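Local coordinates for protein UDP-N-acetylglucosamine 2-epimerase (Listeria monocytogenes, PDB 3OT5) that probably catalyses the reversible epimerisation at C2 that interconverts UDP-N-acetylglucosamine and UDP-N-acetylmannosamine, at residues N199-A204 against Q313-G318; T208-Y213 against F295-R300; N224-M229 against R300-V305. All coordinates share one frame; numbering follows the deposited sequence.

Contact 1. Residues N199-A204 against Q313-G318; sequences NTAIDA and QEEAPG
Ile202 and Glu314 form the close-packed centre of this contact, with CD1 of Ile202 3.4 Å from the backbone O of Glu314. The isoleucine chain reaches it because CG1 lies beside the backbone N (chi1 -60°) and CD1 then runs on extended, alongside the carbonyl. Glu314 O is not left to this apolar neighbour, for it also accepts a hydrogen bond from Asn373 ND2. The nearest CA atoms across the contact, those of Ile202 and Glu315, are 5.6 Å apart. Beside this centre the buried Asn199 amide meets the Glu314 carboxylate, their planes 80° apart. The modelled separation of Asn199 ND2 and Glu314 OE2, 2.5 Å, is too short to be trusted in detail, and Asn199 has a second conformer, so the exact bond is doubtful. The other oxygen, Glu314 OE1, forms a salt bridge with Arg332. In one conformer Asn199 OD1 turns back to its own chain and accepts from Ala201 N at 2.6 Å, the donor lying above the carbonyl plane; this bond makes Asn199 the N-cap of helix 200-208.

The remainder is looser. Ala201 CB only touches Glu315 OE1, at 3.6 Å, while Glu315 OE2 is engaged by His296 NE2. On the partly exposed side, Ile202 CG2 and Gly318 CA are 4.4 Å apart. A triethylene glycol, probably from the crystallisation liquor, also lies near the isoleucine. Helix 200-208 follows the last strand of one parallel sheet and faces helix 310-315 of the other: an interface between two Rossmann-like domains, as in the two-domain UDP-N-acetylglucosamine 2-epimerases.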
ATOM      1  N   ASN A 199       3.998   2.354   7.493  0.50 43.25           N
ATOM      2  CA  ASN A 199       3.070   1.576   6.682  0.50 41.15           C
ATOM      3  C   ASN A 199       3.460   0.098   6.576  0.50 40.70           C
ATOM      4  O   ASN A 199       4.571  -0.208   6.147  0.50 40.00           O
ATOM      5  CB  ASN A 199       3.040   2.193   5.277  0.50 40.13           C
ATOM      6  CG  ASN A 199       2.150   1.433   4.313  0.50 38.96           C
ATOM      7  OD1 ASN A 199       1.615   0.369   4.641  0.50 36.83           O
ATOM      8  ND2 ASN A 199       1.996   1.971   3.109  0.50 33.27           N
ATOM      9  N   THR A 200       2.564  -0.819   6.960  1.00 40.11           N
ATOM     10  CA  THR A 200       2.879  -2.263   6.847  1.00 40.37           C
ATOM     11  C   THR A 200       3.157  -2.760   5.409  1.00 39.74           C
ATOM     12  O   THR A 200       3.774  -3.809   5.221  1.00 39.19           O
ATOM     13  CB  THR A 200       1.802  -3.156   7.506  1.00 41.49           C
ATOM     14  OG1 THR A 200       0.519  -2.887   6.931  1.00 39.75           O
ATOM     15  CG2 THR A 200       1.744  -2.913   9.028  1.00 43.58           C
ATOM     16  N   ALA A 201       2.711  -2.003   4.409  1.00 38.57           N
ATOM     17  CA  ALA A 201       2.935  -2.354   3.002  1.00 38.91           C
ATOM     18  C   ALA A 201       4.422  -2.485   2.717  1.00 39.36           C
ATOM     19  O   ALA A 201       4.835  -3.304   1.903  1.00 41.71           O
ATOM     20  CB  ALA A 201       2.310  -1.309   2.076  1.00 37.44           C
ATOM     21  N   ILE A 202       5.223  -1.682   3.403  1.00 39.08           N
ATOM     22  CA  ILE A 202       6.659  -1.727   3.236  1.00 38.85           C
ATOM     23  C   ILE A 202       7.168  -3.021   3.883  1.00 40.39           C
ATOM     24  O   ILE A 202       8.026  -3.688   3.308  1.00 41.20           O
ATOM     25  CB  ILE A 202       7.310  -0.463   3.807  1.00 39.52           C
ATOM     26  CG1 ILE A 202       6.748   0.767   3.067  1.00 42.48           C
ATOM     27  CG2 ILE A 202       8.816  -0.537   3.682  1.00 36.69           C
ATOM     28  CD1 ILE A 202       7.131   2.107   3.664  1.00 45.93           C
ATOM     29  N   ASP A 203       6.614  -3.406   5.049  1.00 39.67           N
ATOM     30  CA  ASP A 203       7.021  -4.664   5.700  1.00 40.07           C
ATOM     31  C   ASP A 203       6.765  -5.820   4.726  1.00 39.57           C
ATOM     32  O   ASP A 203       7.535  -6.780   4.654  1.00 41.07           O
ATOM     33  CB  ASP A 203       6.241  -4.987   6.998  1.00 39.47           C
ATOM     34  CG  ASP A 203       6.357  -3.914   8.076  1.00 38.91           C
ATOM     35  OD1 ASP A 203       6.263  -4.288   9.270  1.00 43.55           O
ATOM     36  OD2 ASP A 203       6.540  -2.716   7.768  1.00 38.90           O
ATOM     37  N   ALA A 204       5.664  -5.733   3.996  1.00 38.01           N
ATOM     38  CA  ALA A 204       5.291  -6.777   3.034  1.00 39.43           C
ATOM     39  C   ALA A 204       6.391  -7.078   2.005  1.00 40.01           C
ATOM     40  O   ALA A 204       6.554  -8.209   1.589  1.00 42.17           O
ATOM     41  CB  ALA A 204       4.018  -6.395   2.319  1.00 36.91           C
ATOM     42  N   GLN A 313       4.199   4.915  -4.470  1.00 41.31           N
ATOM     43  CA  GLN A 313       4.919   6.043  -3.896  1.00 42.82           C
ATOM     44  C   GLN A 313       5.446   5.712  -2.513  1.00 43.56           C
ATOM     45  O   GLN A 313       6.435   6.279  -2.069  1.00 42.60           O
ATOM     46  CB  GLN A 313       4.008   7.279  -3.834  1.00 44.48           C
ATOM     47  CG  GLN A 313       3.626   7.803  -5.234  1.00 44.19           C
ATOM     48  CD  GLN A 313       2.527   8.839  -5.201  1.00 45.39           C
ATOM     49  OE1 GLN A 313       2.615   9.834  -4.493  1.00 50.33           O
ATOM     50  NE2 GLN A 313       1.490   8.620  -6.000  1.00 41.97           N
ATOM     51  N   GLU A 314       4.803   4.771  -1.833  1.00 43.29           N
ATOM     52  CA  GLU A 314       5.252   4.404  -0.502  1.00 44.89           C
ATOM     53  C   GLU A 314       6.133   3.173  -0.494  1.00 44.03           C
ATOM     54  O   GLU A 314       6.989   3.041   0.372  1.00 44.91           O
ATOM     55  CB  GLU A 314       4.054   4.182   0.400  1.00 47.06           C
ATOM     56  CG  GLU A 314       3.172   5.411   0.473  1.00 51.49           C
ATOM     57  CD  GLU A 314       2.004   5.257   1.425  1.00 56.13           C
ATOM     58  OE1 GLU A 314       1.060   6.068   1.307  1.00 57.67           O
ATOM     59  OE2 GLU A 314       2.031   4.337   2.279  1.00 60.41           O
ATOM     60  N   GLU A 315       5.919   2.292  -1.472  1.00 42.97           N
ATOM     61  CA  GLU A 315       6.646   1.030  -1.597  1.00 43.24           C
ATOM     62  C   GLU A 315       7.949   1.131  -2.362  1.00 42.24           C
ATOM     63  O   GLU A 315       8.952   0.572  -1.935  1.00 44.20           O
ATOM     64  CB  GLU A 315       5.744  -0.022  -2.253  1.00 42.43           C
ATOM     65  CG  GLU A 315       4.550  -0.370  -1.390  1.00 47.15           C
ATOM     66  CD  GLU A 315       3.480  -1.190  -2.113  1.00 48.77           C
ATOM     67  OE1 GLU A 315       2.389  -1.315  -1.557  1.00 54.24           O
ATOM     68  OE2 GLU A 315       3.712  -1.673  -3.234  1.00 55.97           O
ATOM     69  N   ALA A 316       7.942   1.853  -3.473  1.00 41.72           N
ATOM     70  CA  ALA A 316       9.135   2.002  -4.303  1.00 41.61           C
ATOM     71  C   ALA A 316      10.342   2.530  -3.530  1.00 43.07           C
ATOM     72  O   ALA A 316      11.447   2.001  -3.680  1.00 44.06           O
ATOM     73  CB  ALA A 316       8.844   2.884  -5.502  1.00 41.39           C
ATOM     74  N   PRO A 317      10.146   3.578  -2.708  1.00 43.50           N
ATOM     75  CA  PRO A 317      11.260   4.087  -1.922  1.00 45.52           C
ATOM     76  C   PRO A 317      11.722   3.059  -0.890  1.00 48.00           C
ATOM     77  O   PRO A 317      12.840   3.154  -0.381  1.00 52.76           O
ATOM     78  CB  PRO A 317      10.680   5.332  -1.269  1.00 44.47           C
ATOM     79  CG  PRO A 317       9.608   5.748  -2.180  1.00 42.52           C
ATOM     80  CD  PRO A 317       8.991   4.485  -2.640  1.00 43.41           C
ATOM     81  N   GLY A 318      10.857   2.096  -0.574  1.00 49.44           N
ATOM     82  CA  GLY A 318      11.202   1.004   0.337  1.00 51.10           C
ATOM     83  C   GLY A 318      12.263   0.140  -0.341  1.00 52.30           C
ATOM     84  O   GLY A 318      13.039  -0.539   0.323  1.00 53.73           O
TER

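Contact 2. Residues T208-Y213 against F295-R300; sequences TVQKDY and FHNFLR
Asn297 grips the chain leaving helix 200-208 with both ends of its amide. Its OD1 accepts from Gln210 N at 2.7 Å, in the carbonyl plane and nearly straight (168° at the hydrogen), whereas ND2 donates to Thr208 O at 3.0 Å, a more bent bond (148°). Two backbone groups flanking Val209 are satisfied by one side chain where the helical bonding ends. Tyr213 lies flat against the same residue: Asn297 CB sits over the ring centre, 3.4 Å from the centroid, and the amide is stacked nearly parallel to the ring, 11° between planes.

Further out, Thr208 OG1 and His296 ND1 share a hydrogen bond of 3.0 Å. Val209 CG1 lies beside Arg300 CD, modelled too close to rest anything on, and the Tyr213 hydroxyl touches the edge of the Phe298 ring, with CE2 3.6 Å from OH. The second shell fixes these groups: Asp294 OD1 bonds Tyr213 OH, Glu315 OE2 holds His296 NE2, and Ile293 O takes a further bond from Asn297 ND2. The connection between helices 200-208 and 216-219 is thereby fastened to helix 292-301, whose Phe295 and Leu299 pack on Leu228 of strand 225-229.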
ATOM      1  N   THR A 208       7.283 -10.410  -0.190  1.00 47.76           N
ATOM      2  CA  THR A 208       6.852 -10.470  -1.602  1.00 47.20           C
ATOM      3  C   THR A 208       8.019 -10.435  -2.588  1.00 48.80           C
ATOM      4  O   THR A 208       7.946 -11.032  -3.669  1.00 50.19           O
ATOM      5  CB  THR A 208       5.899  -9.321  -1.920  1.00 45.96           C
ATOM      6  OG1 THR A 208       6.568  -8.091  -1.679  1.00 41.46           O
ATOM      7  CG2 THR A 208       4.650  -9.393  -1.042  1.00 41.86           C
ATOM      8  N   VAL A 209       9.082  -9.721  -2.219  1.00 49.17           N
ATOM      9  CA  VAL A 209      10.283  -9.635  -3.043  1.00 50.57           C
ATOM     10  C   VAL A 209      11.071 -10.910  -2.836  1.00 53.74           C
ATOM     11  O   VAL A 209      11.519 -11.202  -1.721  1.00 54.99           O
ATOM     12  CB  VAL A 209      11.175  -8.449  -2.658  1.00 50.41           C
ATOM     13  CG1 VAL A 209      12.458  -8.477  -3.482  1.00 50.82           C
ATOM     14  CG2 VAL A 209      10.424  -7.140  -2.853  1.00 45.84           C
ATOM     15  N   GLN A 210      11.239 -11.667  -3.914  1.00 55.20           N
ATOM     16  CA  GLN A 210      11.928 -12.939  -3.863  1.00 57.77           C
ATOM     17  C   GLN A 210      13.437 -12.810  -3.952  1.00 60.08           C
ATOM     18  O   GLN A 210      13.959 -11.908  -4.597  1.00 57.90           O
ATOM     19  CB  GLN A 210      11.459 -13.820  -5.015  1.00 59.07           C
ATOM     20  CG  GLN A 210       9.969 -14.113  -5.039  1.00 58.63           C
ATOM     21  CD  GLN A 210       9.598 -15.068  -6.166  1.00 62.41           C
ATOM     22  OE1 GLN A 210      10.416 -15.363  -7.038  1.00 63.35           O
ATOM     23  NE2 GLN A 210       8.370 -15.566  -6.141  1.00 65.45           N
ATOM     24  N   LYS A 211      14.122 -13.753  -3.309  1.00 63.72           N
ATOM     25  CA  LYS A 211      15.580 -13.835  -3.300  1.00 67.50           C
ATOM     26  C   LYS A 211      16.111 -13.672  -4.727  1.00 68.25           C
ATOM     27  O   LYS A 211      16.899 -12.770  -5.012  1.00 68.86           O
ATOM     28  CB  LYS A 211      15.991 -15.202  -2.734  1.00 71.12           C
ATOM     29  CG  LYS A 211      17.481 -15.474  -2.586  1.00 76.40           C
ATOM     30  CD  LYS A 211      17.687 -16.959  -2.240  1.00 82.48           C
ATOM     31  CE  LYS A 211      19.139 -17.338  -1.965  1.00 87.21           C
ATOM     32  NZ  LYS A 211      19.648 -16.802  -0.668  1.00 89.61           N
ATOM     33  N   ASP A 212      15.657 -14.547  -5.618  1.00 68.83           N
ATOM     34  CA  ASP A 212      16.075 -14.520  -7.007  1.00 69.63           C
ATOM     35  C   ASP A 212      14.853 -14.657  -7.916  1.00 67.66           C
ATOM     36  O   ASP A 212      14.549 -15.740  -8.415  1.00 69.85           O
ATOM     37  CB  ASP A 212      17.086 -15.639  -7.270  1.00 74.40           C
ATOM     38  CG  ASP A 212      17.712 -15.550  -8.645  1.00 77.24           C
ATOM     39  OD1 ASP A 212      17.207 -14.781  -9.499  1.00 79.58           O
ATOM     40  OD2 ASP A 212      18.716 -16.246  -8.868  1.00 81.80           O
ATOM     41  N   TYR A 213      14.162 -13.541  -8.123  1.00 64.64           N
ATOM     42  CA  TYR A 213      12.964 -13.504  -8.958  1.00 62.95           C
ATOM     43  C   TYR A 213      13.262 -13.867 -10.412  1.00 65.49           C
ATOM     44  O   TYR A 213      14.323 -13.563 -10.942  1.00 66.22           O
ATOM     45  CB  TYR A 213      12.285 -12.139  -8.847  1.00 59.05           C
ATOM     46  CG  TYR A 213      11.041 -11.974  -9.683  1.00 55.20           C
ATOM     47  CD1 TYR A 213       9.838 -12.554  -9.297  1.00 54.35           C
ATOM     48  CD2 TYR A 213      11.053 -11.189 -10.837  1.00 53.01           C
ATOM     49  CE1 TYR A 213       8.679 -12.384 -10.059  1.00 54.80           C
ATOM     50  CE2 TYR A 213       9.900 -11.001 -11.600  1.00 51.78           C
ATOM     51  CZ  TYR A 213       8.719 -11.601 -11.212  1.00 52.75           C
ATOM     52  OH  TYR A 213       7.579 -11.420 -11.967  1.00 50.11           O
ATOM     53  N   PHE A 295       4.936  -7.122  -9.481  1.00 50.89           N
ATOM     54  CA  PHE A 295       5.293  -5.724  -9.559  1.00 48.65           C
ATOM     55  C   PHE A 295       6.366  -5.359  -8.539  1.00 47.81           C
ATOM     56  O   PHE A 295       7.310  -4.641  -8.870  1.00 46.87           O
ATOM     57  CB  PHE A 295       4.063  -4.838  -9.376  1.00 49.05           C
ATOM     58  CG  PHE A 295       4.337  -3.398  -9.642  1.00 49.12           C
ATOM     59  CD1 PHE A 295       4.258  -2.898 -10.930  1.00 51.32           C
ATOM     60  CD2 PHE A 295       4.707  -2.549  -8.619  1.00 50.95           C
ATOM     61  CE1 PHE A 295       4.529  -1.572 -11.185  1.00 54.70           C
ATOM     62  CE2 PHE A 295       4.984  -1.224  -8.868  1.00 51.12           C
ATOM     63  CZ  PHE A 295       4.897  -0.731 -10.148  1.00 52.54           C
ATOM     64  N   HIS A 296       6.234  -5.828  -7.298  1.00 48.08           N
ATOM     65  CA  HIS A 296       7.262  -5.524  -6.304  1.00 47.66           C
ATOM     66  C   HIS A 296       8.622  -6.034  -6.781  1.00 47.23           C
ATOM     67  O   HIS A 296       9.648  -5.373  -6.594  1.00 45.41           O
ATOM     68  CB  HIS A 296       6.963  -6.105  -4.911  1.00 49.01           C
ATOM     69  CG  HIS A 296       5.761  -5.508  -4.242  1.00 50.02           C
ATOM     70  ND1 HIS A 296       4.968  -6.218  -3.365  1.00 52.34           N
ATOM     71  CD2 HIS A 296       5.183  -4.289  -4.369  1.00 49.68           C
ATOM     72  CE1 HIS A 296       3.982  -5.444  -2.943  1.00 52.06           C
ATOM     73  NE2 HIS A 296       4.086  -4.272  -3.543  1.00 47.96           N
ATOM     74  N   ASN A 297       8.619  -7.214  -7.392  1.00 47.10           N
ATOM     75  CA  ASN A 297       9.846  -7.819  -7.905  1.00 48.44           C
ATOM     76  C   ASN A 297      10.451  -7.050  -9.087  1.00 47.98           C
ATOM     77  O   ASN A 297      11.676  -6.975  -9.218  1.00 47.69           O
ATOM     78  CB  ASN A 297       9.602  -9.295  -8.185  1.00 50.30           C
ATOM     79  CG  ASN A 297       9.408 -10.095  -6.890  1.00 51.70           C
ATOM     80  OD1 ASN A 297      10.383 -10.468  -6.224  1.00 49.46           O
ATOM     81  ND2 ASN A 297       8.159 -10.384  -6.554  1.00 50.15           N
ATOM     82  N   PHE A 298       9.603  -6.459  -9.929  1.00 47.19           N
ATOM     83  CA  PHE A 298      10.092  -5.630 -11.036  1.00 48.23           C
ATOM     84  C   PHE A 298      10.626  -4.350 -10.468  1.00 49.36           C
ATOM     85  O   PHE A 298      11.682  -3.857 -10.853  1.00 49.63           O
ATOM     86  CB  PHE A 298       8.989  -5.311 -12.049  1.00 47.27           C
ATOM     87  CG  PHE A 298       8.879  -6.312 -13.150  1.00 48.12           C
ATOM     88  CD1 PHE A 298       9.386  -6.009 -14.408  1.00 50.32           C
ATOM     89  CD2 PHE A 298       8.318  -7.555 -12.931  1.00 49.66           C
ATOM     90  CE1 PHE A 298       9.307  -6.910 -15.438  1.00 52.97           C
ATOM     91  CE2 PHE A 298       8.231  -8.477 -13.957  1.00 53.40           C
ATOM     92  CZ  PHE A 298       8.732  -8.154 -15.218  1.00 56.13           C
ATOM     93  N   LEU A 299       9.875  -3.831  -9.517  1.00 51.10           N
ATOM     94  CA  LEU A 299      10.202  -2.601  -8.848  1.00 51.88           C
ATOM     95  C   LEU A 299      11.607  -2.715  -8.276  1.00 54.73           C
ATOM     96  O   LEU A 299      12.434  -1.816  -8.453  1.00 55.77           O
ATOM     97  CB  LEU A 299       9.160  -2.363  -7.747  1.00 51.74           C
ATOM     98  CG  LEU A 299       8.929  -0.966  -7.212  1.00 51.62           C
ATOM     99  CD1 LEU A 299       8.519  -0.045  -8.370  1.00 51.21           C
ATOM    100  CD2 LEU A 299       7.863  -1.003  -6.143  1.00 49.15           C
ATOM    101  N   ARG A 300      11.909  -3.845  -7.640  1.00 57.85           N
ATOM    102  CA  ARG A 300      13.233  -4.032  -7.033  1.00 60.14           C
ATOM    103  C   ARG A 300      14.404  -3.819  -7.984  1.00 61.31           C
ATOM    104  O   ARG A 300      15.432  -3.258  -7.581  1.00 63.25           O
ATOM    105  CB  ARG A 300      13.368  -5.411  -6.379  1.00 62.71           C
ATOM    106  CG  ARG A 300      14.766  -5.645  -5.800  1.00 67.01           C
ATOM    107  CD  ARG A 300      14.858  -6.875  -4.953  1.00 71.77           C
ATOM    108  NE  ARG A 300      16.210  -7.054  -4.432  1.00 77.33           N
ATOM    109  CZ  ARG A 300      16.687  -6.468  -3.334  1.00 80.26           C
ATOM    110  NH1 ARG A 300      17.937  -6.709  -2.954  1.00 82.98           N
ATOM    111  NH2 ARG A 300      15.932  -5.641  -2.611  1.00 79.88           N
TER

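Contact 3. Residues N224-M229 against R300-V305; sequences NRLILM and RKSYLV
Ile227 pairs in parallel with Leu304 and Leu228 with Val305, Leu228 N donating to Leu304 O at 3.1 Å in a nearly straight bond that lies in the carbonyl plane. At the corner the chain turns at Tyr303, Tyr303 N donates to Leu226 O at 2.7 Å, equally straight and in plane. Tyr303 N, rather than Leu304 N at 3.5 Å, takes Leu226 O, consistent with that corner. Ahead of it a water links strand 225-229 to the end of helix 292-301, accepting from Leu226 N and donating to Lys301 O.

Beyond the corner the side chains pair by sheet face. Ile227 and Leu304 lie side by side, CG2 of the former 3.9 Å from CD1 of the latter, and on the opposite face Leu228 CB meets Val305 CG2 more loosely, at 4.3 Å. Ser302 OG is set against Leu226 CD2 and Leu228 CB, its own polar partner being Phe298 O one helical turn back.

At the partly exposed end Arg225 runs alongside Tyr303. Its first torsion (chi1 -64°) and extended second carry CD over one ring face, offset toward the rim and 3.7 Å from the centroid; the bend at chi3 (-66°) then directs the guanidinium toward the hydroxyl end. There it makes a long cation-pi contact, CZ lying 5.0 Å from the centroid, with its plane tilted 63° to the ring. NH1 passes near Tyr303 OH, but their hydrogen bonds go elsewhere: NH1 to Leu359 O, OH to Leu358 O, while NH2 forms a salt bridge with Asp257.

The contact therefore combines firm backbone bonds and apolar pairs with a polar cluster by Arg225, where the acidic partner and the pi face would both probably help to stabilise the arginine's positive charge.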
ATOM      1  N   ASN A 224      21.375  -2.768 -18.783  1.00 64.70           N
ATOM      2  CA  ASN A 224      20.372  -1.713 -18.978  1.00 61.01           C
ATOM      3  C   ASN A 224      19.615  -1.310 -17.738  1.00 57.87           C
ATOM      4  O   ASN A 224      19.364  -2.121 -16.853  1.00 56.40           O
ATOM      5  CB  ASN A 224      19.354  -2.115 -20.043  1.00 59.58           C
ATOM      6  CG  ASN A 224      19.930  -2.089 -21.424  1.00 60.64           C
ATOM      7  OD1 ASN A 224      20.880  -1.360 -21.689  1.00 61.47           O
ATOM      8  ND2 ASN A 224      19.337  -2.851 -22.328  1.00 58.91           N
ATOM      9  N   ARG A 225      19.220  -0.042 -17.720  1.00 56.41           N
ATOM     10  CA  ARG A 225      18.468   0.529 -16.616  1.00 54.08           C
ATOM     11  C   ARG A 225      16.979   0.407 -16.888  1.00 51.62           C
ATOM     12  O   ARG A 225      16.455   0.942 -17.866  1.00 50.96           O
ATOM     13  CB  ARG A 225      18.896   1.970 -16.405  1.00 54.36           C
ATOM     14  CG  ARG A 225      20.354   2.036 -15.992  1.00 56.74           C
ATOM     15  CD  ARG A 225      20.858   3.435 -15.870  1.00 58.78           C
ATOM     16  NE  ARG A 225      20.890   4.138 -17.151  1.00 55.53           N
ATOM     17  CZ  ARG A 225      21.200   5.420 -17.263  1.00 53.85           C
ATOM     18  NH1 ARG A 225      21.500   6.120 -16.173  1.00 55.96           N
ATOM     19  NH2 ARG A 225      21.201   6.003 -18.450  1.00 55.50           N
ATOM     20  N   LEU A 226      16.312  -0.319 -16.002  1.00 49.36           N
ATOM     21  CA  LEU A 226      14.900  -0.578 -16.118  1.00 46.81           C
ATOM     22  C   LEU A 226      14.041   0.595 -15.645  1.00 45.64           C
ATOM     23  O   LEU A 226      14.177   1.078 -14.516  1.00 45.14           O
ATOM     24  CB  LEU A 226      14.553  -1.847 -15.322  1.00 45.86           C
ATOM     25  CG  LEU A 226      13.077  -2.261 -15.188  1.00 45.58           C
ATOM     26  CD1 LEU A 226      12.404  -2.396 -16.545  1.00 45.62           C
ATOM     27  CD2 LEU A 226      12.969  -3.565 -14.407  1.00 43.03           C
ATOM     28  N   ILE A 227      13.181   1.069 -16.540  1.00 44.40           N
ATOM     29  CA  ILE A 227      12.238   2.115 -16.219  1.00 43.45           C
ATOM     30  C   ILE A 227      10.878   1.436 -16.211  1.00 41.70           C
ATOM     31  O   ILE A 227      10.504   0.773 -17.173  1.00 42.90           O
ATOM     32  CB  ILE A 227      12.180   3.222 -17.225  1.00 44.12           C
ATOM     33  CG1 ILE A 227      13.523   3.948 -17.318  1.00 46.93           C
ATOM     34  CG2 ILE A 227      11.057   4.209 -16.809  1.00 45.02           C
ATOM     35  CD1 ILE A 227      13.552   4.988 -18.393  1.00 49.50           C
ATOM     36  N   LEU A 228      10.152   1.601 -15.125  1.00 40.15           N
ATOM     37  CA  LEU A 228       8.838   1.000 -14.986  1.00 40.49           C
ATOM     38  C   LEU A 228       7.812   2.123 -14.984  1.00 40.68           C
ATOM     39  O   LEU A 228       8.046   3.179 -14.392  1.00 41.50           O
ATOM     40  CB  LEU A 228       8.798   0.213 -13.676  1.00 40.08           C
ATOM     41  CG  LEU A 228       7.573  -0.602 -13.281  1.00 42.05           C
ATOM     42  CD1 LEU A 228       7.224  -1.641 -14.329  1.00 40.69           C
ATOM     43  CD2 LEU A 228       7.857  -1.267 -11.928  1.00 42.55           C
ATOM     44  N   MET A 229       6.700   1.919 -15.680  1.00 40.87           N
ATOM     45  CA  MET A 229       5.641   2.919 -15.737  1.00 42.09           C
ATOM     46  C   MET A 229       4.256   2.312 -15.492  1.00 43.16           C
ATOM     47  O   MET A 229       3.964   1.215 -15.954  1.00 42.81           O
ATOM     48  CB  MET A 229       5.618   3.599 -17.094  1.00 43.35           C
ATOM     49  CG  MET A 229       4.513   4.627 -17.211  1.00 45.90           C
ATOM     50  SD  MET A 229       4.448   5.376 -18.821  1.00 51.03           S
ATOM     51  CE  MET A 229       2.979   6.393 -18.634  1.00 55.77           C
ATOM     52  N   ARG A 300      11.909  -3.845  -7.640  1.00 57.85           N
ATOM     53  CA  ARG A 300      13.233  -4.032  -7.033  1.00 60.14           C
ATOM     54  C   ARG A 300      14.404  -3.819  -7.984  1.00 61.31           C
ATOM     55  O   ARG A 300      15.432  -3.258  -7.581  1.00 63.25           O
ATOM     56  CB  ARG A 300      13.368  -5.411  -6.379  1.00 62.71           C
ATOM     57  CG  ARG A 300      14.766  -5.645  -5.800  1.00 67.01           C
ATOM     58  CD  ARG A 300      14.858  -6.875  -4.953  1.00 71.77           C
ATOM     59  NE  ARG A 300      16.210  -7.054  -4.432  1.00 77.33           N
ATOM     60  CZ  ARG A 300      16.687  -6.468  -3.334  1.00 80.26           C
ATOM     61  NH1 ARG A 300      17.937  -6.709  -2.954  1.00 82.98           N
ATOM     62  NH2 ARG A 300      15.932  -5.641  -2.611  1.00 79.88           N
ATOM     63  N   LYS A 301      14.266  -4.270  -9.232  1.00 61.20           N
ATOM     64  CA  LYS A 301      15.343  -4.131 -10.218  1.00 61.10           C
ATOM     65  C   LYS A 301      15.218  -2.853 -11.054  1.00 58.36           C
ATOM     66  O   LYS A 301      16.030  -2.597 -11.938  1.00 59.40           O
ATOM     67  CB  LYS A 301      15.376  -5.371 -11.124  1.00 63.60           C
ATOM     68  CG  LYS A 301      16.530  -5.413 -12.140  1.00 67.05           C
ATOM     69  CD  LYS A 301      17.905  -5.286 -11.466  1.00 73.05           C
ATOM     70  CE  LYS A 301      19.049  -5.357 -12.481  1.00 75.19           C
ATOM     71  NZ  LYS A 301      20.373  -5.161 -11.836  1.00 79.60           N
ATOM     72  N   SER A 302      14.214  -2.038 -10.754  1.00 54.56           N
ATOM     73  CA  SER A 302      13.984  -0.800 -11.490  1.00 51.89           C
ATOM     74  C   SER A 302      14.951   0.318 -11.089  1.00 51.95           C
ATOM     75  O   SER A 302      15.390   0.401  -9.940  1.00 51.68           O
ATOM     76  CB  SER A 302      12.544  -0.340 -11.284  1.00 50.20           C
ATOM     77  OG  SER A 302      11.640  -1.345 -11.714  1.00 48.41           O
ATOM     78  N   TYR A 303      15.288   1.160 -12.058  1.00 50.21           N
ATOM     79  CA  TYR A 303      16.173   2.285 -11.836  1.00 50.35           C
ATOM     80  C   TYR A 303      15.295   3.459 -11.426  1.00 48.50           C
ATOM     81  O   TYR A 303      15.682   4.277 -10.598  1.00 49.40           O
ATOM     82  CB  TYR A 303      16.961   2.606 -13.109  1.00 51.86           C
ATOM     83  CG  TYR A 303      18.015   3.677 -12.968  1.00 52.47           C
ATOM     84  CD1 TYR A 303      19.284   3.373 -12.484  1.00 54.08           C
ATOM     85  CD2 TYR A 303      17.763   4.991 -13.361  1.00 55.71           C
ATOM     86  CE1 TYR A 303      20.274   4.358 -12.368  1.00 53.28           C
ATOM     87  CE2 TYR A 303      18.747   5.984 -13.252  1.00 54.53           C
ATOM     88  CZ  TYR A 303      19.996   5.659 -12.748  1.00 54.87           C
ATOM     89  OH  TYR A 303      20.967   6.637 -12.638  1.00 61.49           O
ATOM     90  N   LEU A 304      14.109   3.543 -12.013  1.00 45.15           N
ATOM     91  CA  LEU A 304      13.190   4.609 -11.663  1.00 44.24           C
ATOM     92  C   LEU A 304      11.802   4.168 -12.090  1.00 42.68           C
ATOM     93  O   LEU A 304      11.638   3.276 -12.928  1.00 42.40           O
ATOM     94  CB  LEU A 304      13.594   5.954 -12.304  1.00 45.74           C
ATOM     95  CG  LEU A 304      13.247   6.225 -13.767  1.00 44.83           C
ATOM     96  CD1 LEU A 304      11.776   6.566 -13.843  1.00 43.14           C
ATOM     97  CD2 LEU A 304      14.050   7.378 -14.353  1.00 48.36           C
ATOM     98  N   VAL A 305      10.796   4.776 -11.492  1.00 42.84           N
ATOM     99  CA  VAL A 305       9.425   4.420 -11.803  1.00 41.90           C
ATOM    100  C   VAL A 305       8.574   5.656 -11.945  1.00 41.10           C
ATOM    101  O   VAL A 305       8.731   6.613 -11.191  1.00 43.00           O
ATOM    102  CB  VAL A 305       8.827   3.493 -10.704  1.00 41.06           C
ATOM    103  CG1 VAL A 305       8.999   4.100  -9.341  1.00 44.01           C
ATOM    104  CG2 VAL A 305       7.322   3.189 -10.973  1.00 44.13           C
TER
HETATM  105  O   HOH W   1      17.532  -1.009 -13.541  1.00 42.16           O

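Contacts 2 and 3 belong to the half of the chain built on the six-stranded parallel sheet, and contact 1 lies where the two halves meet. The centres of contacts 2 and 3 are about 12 Å apart, those of contacts 1 and 2 about 13 Å, and those of contacts 1 and 3 about 17 Å. The segments run 199-204, 208-213, 224-229, 295-300, 300-305, 313-318: contacts 2 and 3 interleave and share Arg300, both nested within contact 1. Ala316 packs on Leu299 and Val305. The connection leaving the first domain is thus tied to the second domain's helices and sheet, consistent with an interdomain cleft as in this family.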